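Long-range contacts in actin-binding protein, cofilin/tropomyosin family protein, putative (Entamoeba histolytica, PDB 4LIZ), which binds actin filaments and stabilises them, and may in this way contribute to phagocytosis and pseudopod formation: residues F29-Q34 with L60-Y65; S2-S7 with N36-D41; F79-W84 with H113-A118; E8-V13 with K106-N111; G46-V51 with L124-I129. All blocks are in the same frame, centred on the assembly; numbering follows the deposited sequence.

Contact 1: F29-Q34 with L60-Y65; sequences FGVQTQ and LQFAYY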
# COMPACT_ATOMS: atom_id res chain seq x y z
N PHE A 29 3.20 -3.18 4.95
CA PHE A 29 3.06 -3.17 6.35
C PHE A 29 2.11 -4.22 6.85
O PHE A 29 1.05 -4.46 6.22
CB PHE A 29 2.49 -1.81 6.86
CG PHE A 29 3.32 -0.59 6.49
CD1 PHE A 29 4.49 -0.33 7.24
CD2 PHE A 29 3.01 0.25 5.44
CE1 PHE A 29 5.24 0.78 6.90
CE2 PHE A 29 3.82 1.36 5.16
CZ PHE A 29 4.93 1.58 5.90
N GLY A 30 2.52 -4.88 7.90
CA GLY A 30 1.64 -5.76 8.63
C GLY A 30 1.18 -5.15 9.92
O GLY A 30 1.56 -4.06 10.35
N VAL A 31 0.21 -5.82 10.52
CA VAL A 31 -0.51 -5.30 11.66
C VAL A 31 -0.34 -6.23 12.83
O VAL A 31 -0.74 -7.41 12.73
CB VAL A 31 -2.02 -5.07 11.24
CG1 VAL A 31 -2.82 -4.51 12.41
CG2 VAL A 31 -2.19 -4.10 10.14
N GLN A 32 0.22 -5.73 13.92
CA GLN A 32 0.31 -6.45 15.20
C GLN A 32 -0.70 -5.84 16.17
O GLN A 32 -1.12 -4.71 16.07
CB GLN A 32 1.69 -6.35 15.80
CG GLN A 32 2.75 -7.00 14.95
CD GLN A 32 4.16 -6.85 15.50
OE1 GLN A 32 4.39 -6.15 16.53
NE2 GLN A 32 5.10 -7.45 14.83
N THR A 33 -1.16 -6.70 17.11
CA THR A 33 -2.06 -6.27 18.18
C THR A 33 -1.41 -6.55 19.55
O THR A 33 -0.39 -7.27 19.64
CB THR A 33 -3.42 -6.97 18.05
OG1 THR A 33 -3.21 -8.38 18.12
CG2 THR A 33 -4.09 -6.60 16.70
N GLN A 34 -1.91 -5.86 20.57
CA GLN A 34 -1.43 -6.03 21.98
C GLN A 34 0.08 -6.02 22.13
O GLN A 34 0.66 -6.99 22.55
CB GLN A 34 -2.01 -7.32 22.58
CG GLN A 34 -3.48 -7.52 22.22
CD GLN A 34 -4.01 -8.83 22.76
OE1 GLN A 34 -3.44 -9.91 22.50
NE2 GLN A 34 -5.09 -8.76 23.53
N LEU A 60 -4.34 -8.75 7.62
CA LEU A 60 -4.69 -7.33 7.31
C LEU A 60 -3.35 -6.60 7.05
O LEU A 60 -2.50 -6.58 7.94
CB LEU A 60 -5.42 -6.73 8.53
CG LEU A 60 -6.18 -5.46 8.19
CD1 LEU A 60 -6.91 -4.82 9.41
CD2 LEU A 60 -5.29 -4.39 7.81
N GLN A 61 -3.20 -6.02 5.89
CA GLN A 61 -1.93 -5.37 5.50
C GLN A 61 -2.18 -4.09 4.74
O GLN A 61 -3.33 -3.84 4.29
CB GLN A 61 -1.05 -6.34 4.72
CG GLN A 61 -0.54 -7.56 5.49
CD GLN A 61 -0.03 -8.63 4.59
OE1 GLN A 61 -0.76 -9.29 3.90
NE2 GLN A 61 1.30 -8.70 4.49
N PHE A 62 -1.17 -3.25 4.55
CA PHE A 62 -1.18 -2.13 3.69
C PHE A 62 -0.00 -2.11 2.78
O PHE A 62 1.03 -2.67 3.21
CB PHE A 62 -1.22 -0.80 4.48
CG PHE A 62 -2.43 -0.68 5.41
CD1 PHE A 62 -2.37 -1.05 6.72
CD2 PHE A 62 -3.57 -0.12 4.90
CE1 PHE A 62 -3.52 -1.01 7.56
CE2 PHE A 62 -4.66 0.02 5.74
CZ PHE A 62 -4.62 -0.41 7.00
N ALA A 63 -0.03 -1.54 1.65
CA ALA A 63 1.09 -1.47 0.79
C ALA A 63 1.14 -0.16 0.12
O ALA A 63 0.14 0.54 -0.16
CB ALA A 63 1.15 -2.63 -0.22
N TYR A 64 2.34 0.27 -0.30
CA TYR A 64 2.60 1.50 -0.95
C TYR A 64 3.78 1.37 -1.90
O TYR A 64 4.82 0.90 -1.45
CB TYR A 64 2.88 2.60 0.13
CG TYR A 64 3.07 3.99 -0.43
CD1 TYR A 64 2.06 4.69 -1.03
CD2 TYR A 64 4.30 4.62 -0.24
CE1 TYR A 64 2.23 6.00 -1.45
CE2 TYR A 64 4.49 5.96 -0.66
CZ TYR A 64 3.45 6.62 -1.26
OH TYR A 64 3.55 8.01 -1.61
N TYR A 65 3.63 1.70 -3.16
CA TYR A 65 4.71 1.58 -4.12
C TYR A 65 4.67 2.67 -5.20
O TYR A 65 3.69 3.27 -5.43
CB TYR A 65 4.75 0.17 -4.77
CG TYR A 65 3.64 -0.19 -5.72
CD1 TYR A 65 3.77 -0.01 -7.06
CD2 TYR A 65 2.47 -0.70 -5.25
CE1 TYR A 65 2.76 -0.33 -7.92
CE2 TYR A 65 1.45 -1.06 -6.11
CZ TYR A 65 1.61 -0.85 -7.44
OH TYR A 65 0.63 -1.15 -8.32
O HOH W 1 -0.77 -8.17 9.23
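Phe29 and Phe62 form an antiparallel hydrogen-bonded pair where strand 26-32 lies beside strand 60-69, in the interior of the mixed sheet of the ADF-homology fold. Phe29 N gives its hydrogen to Phe62 O at 2.8 Å, and Phe62 N returns one to Phe29 O at 3.0 Å. The two strand axes run 152° apart, and beyond this pair they spread until a water takes over: it accepts from Val31 N at 2.9 Å and donates to Leu60 O at 2.7 Å. The side chains of Phe29 and Phe62 lie on one face of the sheet, where Met98 and Leu101 of helix 92-108 touch the Phe62 side chain and Leu38 packs on both phenylalanines. Val31 packs across the contact with one methyl: CG2, anti to the carbonyl carbon, lies 3.3 Å from Leu60 O and also meets Leu60 CD2 at 3.9 Å and Phe62 CE1 at 4.2 Å. On the other face the Gln61 amide is engaged outside the two segments, OE1 accepting from Lys56 N while NE2 donates to Ala54 O and Asp41 OD2. The foot of the same side chain stays in the contact, with Gln61 CB resting 3.2 Å from Phe29 O.

Contact 2: S2-S7 with N36-D41; sequences SGFDLS and NKLVVD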
# COMPACT_ATOMS: atom_id res chain seq x y z
N SER A 2 -7.70 5.51 15.40
CA SER A 2 -7.66 4.07 15.56
C SER A 2 -7.06 3.44 16.82
O SER A 2 -7.30 2.36 17.10
CB SER A 2 -7.03 3.41 14.33
OG SER A 2 -5.65 3.49 14.39
N GLY A 3 -6.17 4.14 17.47
CA GLY A 3 -5.42 3.59 18.57
C GLY A 3 -4.21 2.76 18.21
O GLY A 3 -3.68 2.08 19.04
N PHE A 4 -3.84 2.75 16.94
CA PHE A 4 -2.69 1.99 16.50
C PHE A 4 -1.46 2.89 16.48
O PHE A 4 -1.56 4.01 16.12
CB PHE A 4 -2.93 1.43 15.09
CG PHE A 4 -3.58 0.10 15.08
CD1 PHE A 4 -4.91 -0.03 15.38
CD2 PHE A 4 -2.87 -1.01 14.81
CE1 PHE A 4 -5.50 -1.26 15.40
CE2 PHE A 4 -3.46 -2.23 14.82
CZ PHE A 4 -4.77 -2.36 15.12
N ASP A 5 -0.32 2.31 16.87
CA ASP A 5 0.99 2.94 16.75
C ASP A 5 1.44 2.85 15.28
O ASP A 5 1.65 1.78 14.79
CB ASP A 5 1.93 2.23 17.70
CG ASP A 5 3.42 2.66 17.55
OD1 ASP A 5 3.74 3.56 16.80
OD2 ASP A 5 4.21 2.11 18.33
N LEU A 6 1.57 4.02 14.70
CA LEU A 6 2.01 4.17 13.27
C LEU A 6 3.43 4.67 13.10
O LEU A 6 3.83 5.11 12.03
CB LEU A 6 1.04 5.07 12.47
CG LEU A 6 -0.43 4.69 12.42
CD1 LEU A 6 -1.17 5.55 11.42
CD2 LEU A 6 -0.63 3.22 12.26
N SER A 7 4.21 4.61 14.20
CA SER A 7 5.60 5.08 14.21
C SER A 7 6.48 4.50 13.09
O SER A 7 7.48 5.16 12.71
CB SER A 7 6.21 4.89 15.58
OG SER A 7 6.30 3.61 16.01
N ASN A 36 -1.23 -2.66 19.63
CA ASN A 36 -1.67 -2.41 18.25
C ASN A 36 -0.59 -1.48 17.60
O ASN A 36 -0.49 -0.30 17.99
CB ASN A 36 -3.03 -1.72 18.29
CG ASN A 36 -4.11 -2.66 18.83
OD1 ASN A 36 -3.94 -3.87 18.87
ND2 ASN A 36 -5.21 -2.09 19.23
N LYS A 37 -0.02 -2.05 16.54
CA LYS A 37 1.08 -1.35 15.84
C LYS A 37 1.22 -1.87 14.41
O LYS A 37 1.03 -3.03 14.18
CB LYS A 37 2.41 -1.69 16.60
CG LYS A 37 3.64 -1.11 16.05
CD LYS A 37 4.86 -1.53 16.94
CE LYS A 37 5.97 -0.58 16.54
NZ LYS A 37 7.30 -1.09 16.91
N LEU A 38 1.63 -0.99 13.48
CA LEU A 38 2.05 -1.44 12.19
C LEU A 38 3.57 -1.73 12.18
O LEU A 38 4.34 -1.05 12.89
CB LEU A 38 1.75 -0.36 11.14
CG LEU A 38 0.41 -0.54 10.41
CD1 LEU A 38 -0.69 -0.52 11.39
CD2 LEU A 38 0.24 0.44 9.34
N VAL A 39 3.94 -2.71 11.43
CA VAL A 39 5.35 -3.09 11.26
C VAL A 39 5.64 -3.23 9.80
O VAL A 39 4.74 -3.48 8.96
CB VAL A 39 5.68 -4.39 12.03
CG1 VAL A 39 5.44 -4.11 13.55
CG2 VAL A 39 4.95 -5.61 11.51
N VAL A 40 6.90 -3.21 9.42
CA VAL A 40 7.27 -3.51 8.05
C VAL A 40 7.33 -5.02 7.80
O VAL A 40 8.09 -5.70 8.44
CB VAL A 40 8.65 -2.92 7.70
CG1 VAL A 40 9.12 -3.41 6.35
CG2 VAL A 40 8.55 -1.43 7.70
N ASP A 41 6.50 -5.50 6.89
CA ASP A 41 6.58 -6.87 6.41
C ASP A 41 7.58 -7.07 5.28
O ASP A 41 8.24 -8.04 5.23
CB ASP A 41 5.20 -7.36 5.94
CG ASP A 41 4.24 -7.66 7.08
OD1 ASP A 41 4.63 -7.68 8.22
OD2 ASP A 41 3.08 -7.85 6.76
O HOH W 2 4.12 1.55 13.56
O HOH W 3 8.37 1.98 16.21
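The N-terminal arm of the protein is laid along strand 37-44, an outermost strand of the sheet, and Asp5 and Lys37 form the single backbone bridge between them. Asp5 N donates to Asn36 O at 2.8 Å in an almost straight bond (179°), and Leu38 N donates to Asp5 O at 3.1 Å. A water extends the link by donating to both Asp5 O and Leu38 O. Phe4 stacks on Asn36, ring and amide planes only 14° apart; Asn36 CB sits over the ring centre, 3.4 Å from the centroid, in a CH-pi contact. Leu38 CD1 touches both Phe4 CD2 and, at 3.8 Å, Leu6 CD2. The extended Lys37 chain runs beside Asp5, with CE 3.7 Å from Asp5 OD2; the opposite charges are near but not in contact, Lys37 NZ lying 4.7 Å from Asp5 OD2. Asp5 CG stands anti to its backbone N (chi1 172°), and OD1 takes two hydrogens, from Ser7 N at 2.8 Å and from Ser7 OG. Ser2 OG, which accepts from Phe4 N, also bonds Asp104 of helix 92-108. An ST turn at Ser2 thus precedes the single beta bridge, and an Asx turn starts at the bridged residue Asp5 itself.

Contact 3: F79-W84 with H113-A118; sequences FVFISW and HIELHA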
# COMPACT_ATOMS: atom_id res chain seq x y z
N PHE A 79 2.22 7.04 -7.40
CA PHE A 79 2.23 6.26 -6.19
C PHE A 79 0.92 5.55 -6.01
O PHE A 79 -0.16 6.14 -6.22
CB PHE A 79 2.52 7.13 -5.01
CG PHE A 79 3.85 7.84 -5.10
CD1 PHE A 79 5.06 7.15 -5.02
CD2 PHE A 79 3.89 9.21 -5.33
CE1 PHE A 79 6.24 7.81 -5.19
CE2 PHE A 79 5.10 9.86 -5.51
CZ PHE A 79 6.26 9.16 -5.43
N VAL A 80 0.97 4.29 -5.64
CA VAL A 80 -0.19 3.39 -5.46
C VAL A 80 -0.27 3.05 -3.99
O VAL A 80 0.68 2.53 -3.41
CB VAL A 80 -0.07 2.15 -6.33
CG1 VAL A 80 -1.27 1.24 -6.10
CG2 VAL A 80 0.06 2.49 -7.83
N PHE A 81 -1.46 3.21 -3.37
CA PHE A 81 -1.80 2.83 -2.01
C PHE A 81 -2.76 1.69 -2.04
O PHE A 81 -3.82 1.80 -2.65
CB PHE A 81 -2.31 4.00 -1.16
CG PHE A 81 -2.85 3.60 0.15
CD1 PHE A 81 -2.09 3.02 1.15
CD2 PHE A 81 -4.20 3.80 0.46
CE1 PHE A 81 -2.58 2.66 2.41
CE2 PHE A 81 -4.71 3.43 1.66
CZ PHE A 81 -3.92 2.88 2.66
N ILE A 82 -2.49 0.59 -1.39
CA ILE A 82 -3.36 -0.57 -1.30
C ILE A 82 -3.64 -0.86 0.12
O ILE A 82 -2.76 -0.96 1.02
CB ILE A 82 -2.68 -1.82 -1.90
CG1 ILE A 82 -2.52 -1.61 -3.40
CG2 ILE A 82 -3.41 -3.07 -1.52
CD1 ILE A 82 -1.49 -2.51 -4.05
N SER A 83 -4.93 -1.08 0.50
CA SER A 83 -5.35 -1.76 1.71
C SER A 83 -5.73 -3.22 1.41
O SER A 83 -6.33 -3.47 0.37
CB SER A 83 -6.47 -0.98 2.44
OG SER A 83 -7.61 -0.93 1.63
N TRP A 84 -5.36 -4.14 2.27
CA TRP A 84 -5.52 -5.54 2.02
C TRP A 84 -6.14 -6.17 3.23
O TRP A 84 -5.64 -6.12 4.37
CB TRP A 84 -4.14 -6.23 1.79
CG TRP A 84 -4.13 -7.74 1.82
CD1 TRP A 84 -3.85 -8.49 2.84
CD2 TRP A 84 -4.45 -8.59 0.71
NE1 TRP A 84 -3.89 -9.83 2.50
CE2 TRP A 84 -4.25 -9.90 1.16
CE3 TRP A 84 -4.81 -8.37 -0.61
CZ2 TRP A 84 -4.48 -10.99 0.28
CZ3 TRP A 84 -5.02 -9.45 -1.49
CH2 TRP A 84 -4.85 -10.75 -1.00
N HIS A 113 -1.71 8.47 -6.02
CA HIS A 113 -2.51 8.68 -7.18
C HIS A 113 -3.66 7.80 -7.33
O HIS A 113 -4.66 8.18 -7.95
CB HIS A 113 -1.62 8.58 -8.41
CG HIS A 113 -0.59 9.64 -8.42
ND1 HIS A 113 0.64 9.47 -7.85
CD2 HIS A 113 -0.64 10.93 -8.87
CE1 HIS A 113 1.31 10.60 -7.91
NE2 HIS A 113 0.56 11.49 -8.57
N ILE A 114 -3.64 6.59 -6.74
CA ILE A 114 -4.71 5.69 -6.72
C ILE A 114 -4.73 4.97 -5.40
O ILE A 114 -3.67 4.72 -4.75
CB ILE A 114 -4.78 4.72 -7.82
CG1 ILE A 114 -3.57 3.87 -7.88
CG2 ILE A 114 -4.98 5.38 -9.22
CD1 ILE A 114 -3.79 2.63 -8.73
N GLU A 115 -5.91 4.62 -4.90
CA GLU A 115 -6.15 3.83 -3.74
C GLU A 115 -7.00 2.63 -4.11
O GLU A 115 -8.01 2.78 -4.85
CB GLU A 115 -6.93 4.64 -2.66
CG GLU A 115 -7.44 3.79 -1.54
CD GLU A 115 -8.12 4.56 -0.39
OE1 GLU A 115 -8.23 5.82 -0.53
OE2 GLU A 115 -8.50 3.88 0.56
N LEU A 116 -6.61 1.45 -3.69
CA LEU A 116 -7.29 0.20 -3.98
C LEU A 116 -7.51 -0.54 -2.71
O LEU A 116 -6.59 -0.64 -1.83
CB LEU A 116 -6.49 -0.71 -4.89
CG LEU A 116 -5.95 -0.01 -6.14
CD1 LEU A 116 -4.63 -0.54 -6.73
CD2 LEU A 116 -7.12 0.15 -7.05
N HIS A 117 -8.66 -1.15 -2.49
CA HIS A 117 -8.87 -2.06 -1.47
C HIS A 117 -8.97 -3.49 -2.08
O HIS A 117 -9.80 -3.71 -3.03
CB HIS A 117 -10.19 -1.81 -0.66
CG HIS A 117 -10.40 -2.76 0.45
ND1 HIS A 117 -9.56 -2.90 1.54
CD2 HIS A 117 -11.31 -3.75 0.61
CE1 HIS A 117 -9.96 -3.84 2.33
NE2 HIS A 117 -11.04 -4.38 1.77
N ALA A 118 -8.27 -4.45 -1.56
CA ALA A 118 -8.22 -5.78 -2.15
C ALA A 118 -8.39 -6.81 -1.06
O ALA A 118 -7.97 -6.68 0.09
CB ALA A 118 -6.84 -5.99 -2.84
O HOH W 4 -9.07 1.24 0.51
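Phe79 and His113 open the pairing of strands 76-85 and 114-118 with two bonds of different kinds: His113 N donates to Phe79 O, and Phe79 N donates to the imidazole atom His113 ND1 at 2.9 Å. Accepting here requires ND1 to carry no proton. His113 CG lies beside its own backbone N (chi1 -63°), and the ring meets Phe79 N near its edge, 18° out of plane. Regular parallel bonding follows. Phe81 N donates to Ile114 O at 3.0 Å and Phe81 O accepts from Leu116 N; Ser83 N then donates to Leu116 O at 2.9 Å and Ser83 O accepts from Ala118 N. The alternate groups Val80, Ile82 and Trp84 bond backbone to backbone with strand 60-69. Ser83 OG and His117 ND1 share a hydrogen bond of 2.8 Å whose donor is not settled, and a water joins Ser83 OG to Glu115 OE2, donating to the carboxylate at 2.7 Å. Glu115 OE1 has Lys106 as a salt-bridge partner. On the face of Val80 and Leu116, opposite to that of Ser83 and Glu115, Leu116 CD1 touches Val80 CG1 at 3.9 Å, beneath Ile129 of helix 126-137. With helix 92-108 connecting the two parallel strands, this is a classic beta-alpha-beta crossover.

Contact 4: E8-V13 with K106-N111; sequences EVAGPV and KNVINN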
# COMPACT_ATOMS: atom_id res chain seq x y z
N GLU A 8 6.21 3.30 12.65
CA GLU A 8 6.98 2.61 11.61
C GLU A 8 6.66 3.02 10.19
O GLU A 8 7.30 2.57 9.26
CB GLU A 8 6.96 1.08 11.75
CG GLU A 8 7.49 0.51 13.03
CD GLU A 8 9.01 0.61 13.01
OE1 GLU A 8 9.61 0.13 12.02
OE2 GLU A 8 9.50 1.19 13.95
N VAL A 9 5.63 3.82 9.98
CA VAL A 9 5.11 4.11 8.65
C VAL A 9 5.83 5.17 7.86
O VAL A 9 6.10 5.05 6.69
CB VAL A 9 3.56 4.36 8.69
CG1 VAL A 9 3.03 4.68 7.30
CG2 VAL A 9 2.85 3.19 9.34
N ALA A 10 6.05 6.35 8.53
CA ALA A 10 6.52 7.48 7.79
C ALA A 10 7.90 7.30 7.11
O ALA A 10 8.14 7.83 6.03
CB ALA A 10 6.51 8.73 8.69
N GLY A 11 8.76 6.62 7.82
CA GLY A 11 10.10 6.41 7.29
C GLY A 11 10.18 5.73 5.93
O GLY A 11 10.71 6.22 4.94
N PRO A 12 9.56 4.51 5.90
CA PRO A 12 9.58 3.86 4.63
C PRO A 12 8.78 4.53 3.52
O PRO A 12 9.11 4.40 2.37
CB PRO A 12 8.96 2.45 4.95
CG PRO A 12 9.18 2.29 6.38
CD PRO A 12 9.12 3.65 7.02
N VAL A 13 7.69 5.22 3.85
CA VAL A 13 6.94 6.00 2.88
C VAL A 13 7.85 7.09 2.21
O VAL A 13 7.87 7.18 1.03
CB VAL A 13 5.68 6.59 3.61
CG1 VAL A 13 5.01 7.67 2.72
CG2 VAL A 13 4.69 5.47 3.94
N LYS A 106 -3.62 6.69 5.93
CA LYS A 106 -3.68 7.67 4.88
C LYS A 106 -3.34 9.04 5.34
O LYS A 106 -2.83 9.82 4.47
CB LYS A 106 -5.09 7.65 4.21
CG LYS A 106 -5.40 6.46 3.37
CD LYS A 106 -6.91 6.35 2.95
CE LYS A 106 -7.38 7.49 2.22
NZ LYS A 106 -8.77 7.25 1.80
N ASN A 107 -3.50 9.38 6.59
CA ASN A 107 -2.90 10.63 7.00
C ASN A 107 -1.40 10.75 7.07
O ASN A 107 -0.85 11.81 6.99
CB ASN A 107 -3.45 10.98 8.35
CG ASN A 107 -4.88 11.41 8.21
OD1 ASN A 107 -5.30 11.85 7.10
ND2 ASN A 107 -5.67 11.22 9.26
N VAL A 108 -0.73 9.62 7.08
CA VAL A 108 0.71 9.60 6.94
C VAL A 108 1.07 9.42 5.48
O VAL A 108 2.03 10.09 4.99
CB VAL A 108 1.33 8.44 7.77
CG1 VAL A 108 2.87 8.34 7.59
CG2 VAL A 108 0.88 8.50 9.21
N ILE A 109 0.41 8.49 4.82
CA ILE A 109 0.55 8.11 3.35
C ILE A 109 -0.49 8.96 2.62
O ILE A 109 -1.59 8.53 2.20
CB ILE A 109 0.28 6.64 3.01
CG1 ILE A 109 1.00 5.78 3.96
CG2 ILE A 109 0.59 6.34 1.51
CD1 ILE A 109 0.95 4.32 3.56
N ASN A 110 -0.16 10.24 2.55
CA ASN A 110 -0.98 11.24 1.89
C ASN A 110 -0.69 11.55 0.47
O ASN A 110 -1.37 12.34 -0.09
CB ASN A 110 -1.00 12.50 2.75
CG ASN A 110 0.37 12.96 3.07
OD1 ASN A 110 1.19 12.92 2.22
ND2 ASN A 110 0.67 13.25 4.37
N ASN A 111 0.35 10.97 -0.13
CA ASN A 111 0.72 11.26 -1.51
C ASN A 111 0.47 9.97 -2.32
O ASN A 111 1.35 9.09 -2.43
CB ASN A 111 2.21 11.59 -1.60
CG ASN A 111 2.63 12.04 -2.97
OD1 ASN A 111 1.91 11.95 -3.97
ND2 ASN A 111 3.83 12.57 -3.02
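Val9 and Val108 meet methyl to methyl where the start of helix 10-17 packs against the C-terminal end of helix 92-108, on one side of the central sheet of the ADF-homology fold. No hydrogen bond crosses the contact; branched aliphatic side chains carry it, and their rotations decide which methyl does the touching. Val9 and Val108 adopt the same conformation, each with CG1 anti to its backbone N (chi1 179° and 177°). The two side chains cross obliquely, and the CG1 atoms come within 3.7 Å of each other. Val108 CG1 serves a second neighbour as well, lying 3.8 Å from Ala10 CB and equally near Ala10 CA, so that one methyl is shared by consecutive residues of the opposite segment.

Ile109 takes the deeper position. Its CG1 is anti to the carbonyl carbon and beside the backbone N (chi1 -47°), and the chain continues extended to CD1. Val9 CG1 approaches Ile109 CG1 at 4.1 Å, the two side chains crossing at about a right angle. One helical turn after Val9, Val13 offers its other methyl: CG2, anti to the carbonyl carbon, is the atom that reaches Ile109. The turn is spanned by a backbone bond from Val13 N to Val9 O of 3.3 Å. Beneath the contact, Tyr64 of strand 60-69 touches both Val13 and Ile109, and Phe81 of strand 76-85 also packs on Ile109; Val9 rests on Phe29 and Leu38. Val13 CG2 thus lies against two successive atoms of the isoleucine, 3.7 Å from Ile109 CG1 and 3.9 Å from Ile109 CD1.

Contact 5: G46-V51 with L124-I129; sequences GGLEEV and LVEDEI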
# COMPACT_ATOMS: atom_id res chain seq x y z
N GLY A 46 11.23 -2.93 -6.45
CA GLY A 46 10.13 -3.67 -7.04
C GLY A 46 8.88 -2.81 -7.03
O GLY A 46 8.89 -1.61 -6.81
N GLY A 47 7.83 -3.47 -7.34
CA GLY A 47 6.52 -2.83 -7.54
C GLY A 47 5.43 -3.84 -7.15
O GLY A 47 5.50 -4.56 -6.22
N LEU A 48 4.38 -3.77 -7.99
CA LEU A 48 3.20 -4.59 -7.73
C LEU A 48 3.44 -6.09 -7.47
O LEU A 48 2.91 -6.71 -6.55
CB LEU A 48 2.12 -4.39 -8.81
CG LEU A 48 0.84 -5.16 -8.51
CD1 LEU A 48 0.12 -4.57 -7.31
CD2 LEU A 48 -0.05 -5.13 -9.79
N GLU A 49 4.26 -6.72 -8.32
CA GLU A 49 4.48 -8.13 -8.12
C GLU A 49 5.13 -8.45 -6.76
O GLU A 49 4.81 -9.39 -6.13
CB GLU A 49 5.09 -8.84 -9.36
CG GLU A 49 4.30 -8.48 -10.66
CD GLU A 49 2.74 -8.75 -10.66
OE1 GLU A 49 2.23 -9.69 -10.04
OE2 GLU A 49 2.01 -7.92 -11.29
N GLU A 50 6.08 -7.62 -6.38
CA GLU A 50 6.73 -7.77 -5.10
C GLU A 50 5.77 -7.55 -3.90
O GLU A 50 5.80 -8.24 -2.94
CB GLU A 50 7.91 -6.83 -5.00
CG GLU A 50 9.13 -7.25 -5.80
CD GLU A 50 8.98 -7.10 -7.31
OE1 GLU A 50 8.25 -6.29 -7.81
OE2 GLU A 50 9.65 -7.84 -8.01
N VAL A 51 4.90 -6.57 -4.05
CA VAL A 51 3.89 -6.35 -3.06
C VAL A 51 2.98 -7.58 -2.96
O VAL A 51 2.72 -8.05 -1.92
CB VAL A 51 3.06 -5.09 -3.47
CG1 VAL A 51 1.72 -4.99 -2.76
CG2 VAL A 51 3.86 -3.82 -3.29
N LEU A 124 -5.74 -7.26 -7.85
CA LEU A 124 -4.54 -6.47 -8.06
C LEU A 124 -3.81 -6.92 -9.32
O LEU A 124 -3.07 -7.85 -9.31
CB LEU A 124 -3.60 -6.59 -6.84
CG LEU A 124 -4.17 -6.12 -5.49
CD1 LEU A 124 -3.23 -6.54 -4.38
CD2 LEU A 124 -4.37 -4.62 -5.50
N VAL A 125 -4.04 -6.17 -10.37
CA VAL A 125 -3.63 -6.58 -11.75
C VAL A 125 -2.97 -5.42 -12.34
O VAL A 125 -3.52 -4.34 -12.54
CB VAL A 125 -4.82 -7.09 -12.58
CG1 VAL A 125 -4.41 -7.44 -14.03
CG2 VAL A 125 -5.50 -8.20 -11.91
N GLU A 126 -1.74 -5.61 -12.81
CA GLU A 126 -0.95 -4.49 -13.29
C GLU A 126 -1.61 -3.66 -14.40
O GLU A 126 -1.62 -2.49 -14.36
CB GLU A 126 0.42 -5.01 -13.81
CG GLU A 126 1.27 -3.97 -14.53
CD GLU A 126 1.77 -2.85 -13.63
OE1 GLU A 126 1.93 -3.09 -12.47
OE2 GLU A 126 1.99 -1.75 -14.13
N ASP A 127 -2.17 -4.33 -15.38
CA ASP A 127 -2.77 -3.59 -16.46
C ASP A 127 -3.99 -2.77 -16.02
O ASP A 127 -4.29 -1.81 -16.57
CB ASP A 127 -3.02 -4.45 -17.73
CG ASP A 127 -4.19 -5.41 -17.60
OD1 ASP A 127 -4.01 -6.57 -17.37
OD2 ASP A 127 -5.30 -4.91 -17.78
N GLU A 128 -4.75 -3.33 -15.10
CA GLU A 128 -5.91 -2.65 -14.55
C GLU A 128 -5.51 -1.42 -13.77
O GLU A 128 -6.08 -0.39 -13.94
CB GLU A 128 -6.72 -3.58 -13.67
CG GLU A 128 -7.28 -4.82 -14.37
CD GLU A 128 -7.99 -5.78 -13.43
OE1 GLU A 128 -8.11 -5.47 -12.28
OE2 GLU A 128 -8.43 -6.83 -13.86
N ILE A 129 -4.47 -1.54 -12.95
CA ILE A 129 -4.03 -0.40 -12.15
C ILE A 129 -3.40 0.64 -13.11
O ILE A 129 -3.63 1.86 -13.00
CB ILE A 129 -3.02 -0.93 -11.16
CG1 ILE A 129 -3.71 -1.75 -10.15
CG2 ILE A 129 -2.25 0.26 -10.52
CD1 ILE A 129 -2.85 -2.56 -9.22
O HOH W 5 4.32 -2.47 -10.59
O HOH W 6 -0.38 -8.11 -12.38
O HOH W 7 3.50 -5.33 -12.24
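Leu48 has by far the most surface covered here, and it meets the beginning of helix 126-137 with both methyls. Its CB points toward the other segment, and CG stands anti to the backbone N (chi1 -176°). CD2 lies 3.5 Å from Glu126 N and also touches Ile129 CD1 at 3.8 Å, the leucine and isoleucine side chains meeting tip to tip. CD1 packs 4.3 Å from Leu124 CB. Tyr65 of strand 60-69 lies under both Leu48 and Ile129, which joins the pair to the sheet.

Glu126 borders this apolar patch on its exposed side; its chain is bent at chi2, and OE1 lies 3.9 Å from Leu48 CB. A water links them further, accepting from Leu48 N and donating to Glu126 OE1. In one of the two modelled Glu49 conformers, a second water accepts from Glu126 N at 2.9 Å and donates to Glu49 OE2, and a third bridges the two carboxylates by donating to Glu49 OE2 and Glu126 OE1, which may temper the repulsion expected between like charges. Both segments contain the first turn of a helix, with Gly47 and Val125 at the N-cap positions, and the two helix starts meet over one face of the ADF-homology sheet.

How the contacts relate
The central sheet relates all five contacts. Contacts 1 and 3 are buried strand pairings, antiparallel and parallel respectively, joined by the backbone bonds between strands 60-69 and 76-85. Contact 2 lies at the surface on an outermost strand and combines a short backbone bridge with stacking and water. Contacts 4 and 5 are helix packings without direct hydrogen bonds between their segments, about 19 Å apart between centres and on opposite sides of the chain's centre. Contact 4 is apolar throughout, whereas contact 5 has a hydrated, acidic margin. Tyr64 and Tyr65, consecutive residues of segment 60-65, touch contacts 4 and 5 respectively, while the Lys106-Glu115 salt bridge ties contact 4 to contact 3.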